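Local coordinates for extracellular matrix-binding protein EbhA (Staphylococcus aureus, PDB 2DGJ) that serves as a cell wall-associated adhesin, its rod-like string of three-helix bundles probably reaching out from the bacterial surface to bind extracellular matrix, at the interface of chains A and B. Sequence-based numbering; all coordinates share one arbitrary frame. Chains: chain A/B, hypothetical protein ebhA.

Contact 1: the interface of chains A and B. Residues chain A 31, 34-35, 38-39; chain B 187-188, 191.
Helix 27-46 of chain A lies against helix 180-196 of chain B, each within a FIVAR-domain sequence range (2-72 and 128-198) of this fragment of the much longer adhesin, and A:Gln35 reaches over to B:Leu187, B:Asn188 and B:Thr191, which share one side of the opposing helix. This part of the two-fold A/B interface illustrates how a long polar side chain can join two helix surfaces through both ends of its amide. The carbonyl oxygen OE1 of A:Gln35 accepts from the hydroxyl OG1 of B:Thr191 at 2.5 Å, a short bond in the carbonyl plane on a lone pair. OG1 is also hydrogen-bonded, at 3.2 Å and from above the carbonyl plane, to the backbone O of B:Leu187 one turn earlier; its one hydrogen must be shared or choose, and the shorter bond across the interface is likely favoured. On the amide's other arm, NE2 of A:Gln35 donates to the side-chain oxygen OD1 of B:Asn188 over 3.1 Å. The bond is fairly straight, 159° at the hydrogen, and OD1 lies near the plane of the glutamine amide, yet NE2 stands above the asparagine carbonyl plane; the two amide planes are turned 47° apart. Together the two bonds should restrain rotation of the glutamine amide, whose chain folds back about CB-CG (chi2 -52°). CG of B:Leu187 packs over the face of the amide, 3.7 Å from CD of A:Gln35. The branch CD2 of the same leucine reaches the methyl CG2 of A:Thr31, which stands anti to the backbone N. At the opposite end of the patch, the methyl CB of A:Ala39 lies 3.9 Å from CG2 of B:Thr191.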
loop_
_atom_site.group_PDB
_atom_site.type_symbol
_atom_site.label_atom_id
_atom_site.label_comp_id
_atom_site.label_asym_id
_atom_site.label_seq_id
_atom_site.Cartn_x
_atom_site.Cartn_y
_atom_site.Cartn_z
ATOM N N THR A 31 -14.721 -6.736 -13.626
ATOM C CA THR A 31 -15.062 -8.093 -14.030
ATOM C C THR A 31 -16.303 -8.142 -14.919
ATOM O O THR A 31 -16.325 -8.850 -15.926
ATOM C CB THR A 31 -15.297 -8.990 -12.796
ATOM O OG1 THR A 31 -14.072 -9.121 -12.063
ATOM C CG2 THR A 31 -15.779 -10.364 -13.217
ATOM N N ASP A 34 -15.340 -6.988 -18.324
ATOM C CA ASP A 34 -14.541 -8.032 -18.947
ATOM C C ASP A 34 -15.403 -9.203 -19.421
ATOM O O ASP A 34 -15.188 -9.749 -20.503
ATOM C CB ASP A 34 -13.483 -8.530 -17.962
ATOM C CG ASP A 34 -12.502 -9.494 -18.600
ATOM O OD1 ASP A 34 -11.921 -9.139 -19.647
ATOM O OD2 ASP A 34 -12.306 -10.602 -18.055
ATOM N N GLN A 35 -16.387 -9.578 -18.613
ATOM C CA GLN A 35 -17.272 -10.682 -18.963
ATOM C C GLN A 35 -18.222 -10.312 -20.093
ATOM O O GLN A 35 -18.677 -11.181 -20.837
ATOM C CB GLN A 35 -18.068 -11.140 -17.737
ATOM C CG GLN A 35 -17.209 -11.806 -16.673
ATOM C CD GLN A 35 -16.354 -12.912 -17.248
ATOM O OE1 GLN A 35 -16.864 -13.903 -17.771
ATOM N NE2 GLN A 35 -15.038 -12.744 -17.161
ATOM N N ALA A 38 -16.145 -10.642 -23.359
ATOM C CA ALA A 38 -15.985 -12.053 -23.684
ATOM C C ALA A 38 -17.283 -12.581 -24.274
ATOM O O ALA A 38 -17.280 -13.323 -25.260
ATOM C CB ALA A 38 -15.611 -12.839 -22.435
ATOM N N ALA A 39 -18.397 -12.185 -23.671
ATOM C CA ALA A 39 -19.706 -12.604 -24.141
ATOM C C ALA A 39 -19.943 -12.082 -25.564
ATOM O O ALA A 39 -20.433 -12.805 -26.434
ATOM C CB ALA A 39 -20.775 -12.077 -23.208
ATOM N N LEU B 187 -15.081 -18.801 -14.398
ATOM C CA LEU B 187 -16.018 -17.724 -14.705
ATOM C C LEU B 187 -16.076 -17.474 -16.212
ATOM O O LEU B 187 -17.161 -17.360 -16.790
ATOM C CB LEU B 187 -15.603 -16.444 -13.969
ATOM C CG LEU B 187 -16.303 -15.128 -14.326
ATOM C CD1 LEU B 187 -17.805 -15.308 -14.362
ATOM C CD2 LEU B 187 -15.922 -14.080 -13.302
ATOM N N ASN B 188 -14.906 -17.391 -16.843
ATOM C CA ASN B 188 -14.835 -17.171 -18.283
ATOM C C ASN B 188 -15.475 -18.309 -19.069
ATOM O O ASN B 188 -16.058 -18.084 -20.132
ATOM C CB ASN B 188 -13.382 -17.001 -18.727
ATOM C CG ASN B 188 -12.855 -15.609 -18.460
ATOM O OD1 ASN B 188 -13.409 -14.622 -18.951
ATOM N ND2 ASN B 188 -11.778 -15.518 -17.684
ATOM N N THR B 191 -19.382 -17.856 -19.011
ATOM C CA THR B 191 -19.734 -16.737 -19.875
ATOM C C THR B 191 -19.604 -17.094 -21.351
ATOM O O THR B 191 -20.525 -16.868 -22.132
ATOM C CB THR B 191 -18.849 -15.511 -19.580
ATOM O OG1 THR B 191 -19.022 -15.116 -18.213
ATOM C CG2 THR B 191 -19.227 -14.350 -20.491
#

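Contact 2: the interface of chains A and B. Residues chain A 188, 192; chain B 38, 41.
Van der Waals packing joins A:Arg192 to B:Ala38, a worked example of an arginine using the length of its side chain, as well as its guanidinium end, to cover a small residue on a neighbouring helix. The methylene CG of A:Arg192 lies 3.8 Å from the methyl CB of B:Ala38, and CD follows at 4.1 Å from that methyl. The chain runs extended from CG to NE (chi2 179°, chi3 172°), which lays its length alongside the alanine and carries the guanidinium beyond it. Polar atoms also press on the methyl: NE sits 3.2 Å from CB, while CA of B:Ala38 lies in the guanidinium plane, at its edge. The alanine therefore meets the rim of this flat group, and its methyl also comes 3.7 Å from NH2. A:Asn188, one turn earlier on the same helix, adds a looser touch, with its amide oxygen OD1 4.1 Å from CB of B:Ala38.

Between the basic groups, NH2 of A:Arg192 and the side-chain amine nitrogen NZ of B:Lys41 approach to 3.3 Å. The lysine chain bends at its last torsion (chi4 72°), which turns NZ towards the arginine. Two groups that are normally positive would be expected to repel at this distance, unless neighbouring anions or solvent offset the charge. This approach is better read as proximity than as an attraction holding the chains together.

In the fold, this patch of the two-fold A/B interface of the deposited assembly sets A:Asn188 and A:Arg192, on helix 180-194 of chain A, against B:Ala38 and B:Lys41, on helix 27-45 of chain B, where the two elongated molecules run side by side.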
loop_
_atom_site.group_PDB
_atom_site.type_symbol
_atom_site.label_atom_id
_atom_site.label_comp_id
_atom_site.label_asym_id
_atom_site.label_seq_id
_atom_site.Cartn_x
_atom_site.Cartn_y
_atom_site.Cartn_z
ATOM N N ASN A 188 20.154 14.610 11.880
ATOM C CA ASN A 188 21.400 13.991 12.306
ATOM C C ASN A 188 22.405 15.053 12.731
ATOM O O ASN A 188 23.143 14.862 13.696
ATOM C CB ASN A 188 21.989 13.147 11.178
ATOM C CG ASN A 188 21.373 11.767 11.100
ATOM O OD1 ASN A 188 21.602 10.925 11.971
ATOM N ND2 ASN A 188 20.581 11.525 10.062
ATOM N N ARG A 192 24.005 14.746 16.481
ATOM C CA ARG A 192 25.432 14.507 16.665
ATOM C C ARG A 192 26.211 15.713 17.193
ATOM O O ARG A 192 27.144 15.560 17.989
ATOM C CB ARG A 192 26.036 13.992 15.353
ATOM C CG ARG A 192 25.558 12.576 15.056
ATOM C CD ARG A 192 26.078 11.975 13.758
ATOM N NE ARG A 192 25.695 10.564 13.682
ATOM C CZ ARG A 192 25.786 9.804 12.593
ATOM N NH1 ARG A 192 26.238 10.314 11.454
ATOM N NH2 ARG A 192 25.409 8.530 12.642
ATOM N N ALA B 38 23.325 7.538 16.800
ATOM C CA ALA B 38 24.119 8.639 16.280
ATOM C C ALA B 38 24.727 9.391 17.445
ATOM O O ALA B 38 25.914 9.723 17.425
ATOM C CB ALA B 38 23.249 9.567 15.456
ATOM N N LYS B 41 27.603 7.494 19.304
ATOM C CA LYS B 41 28.906 7.591 18.653
ATOM C C LYS B 41 29.582 8.897 19.030
ATOM O O LYS B 41 30.735 8.907 19.458
ATOM C CB LYS B 41 28.765 7.528 17.130
ATOM C CG LYS B 41 28.048 6.301 16.588
ATOM C CD LYS B 41 28.338 6.139 15.099
ATOM C CE LYS B 41 27.383 5.164 14.427
ATOM N NZ LYS B 41 26.015 5.741 14.301
#

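Contact 1 and contact 2 lie about 59 Å apart, measured between the centres of their C-alpha atoms, and use the same pair of helices with the chains exchanged: the helix beginning at residue 27 meets the one beginning at residue 180. Residues 38 and 188 recur in both, as the two-fold symmetry of the interface leads one to expect, although each contact shows a different portion of that shared surface. The wide spacing indicates that two antiparallel rods touch at separated places along their length. Whether this pairing exists on the bacterial cell wall, or arises from crystallisation, the structure alone does not show.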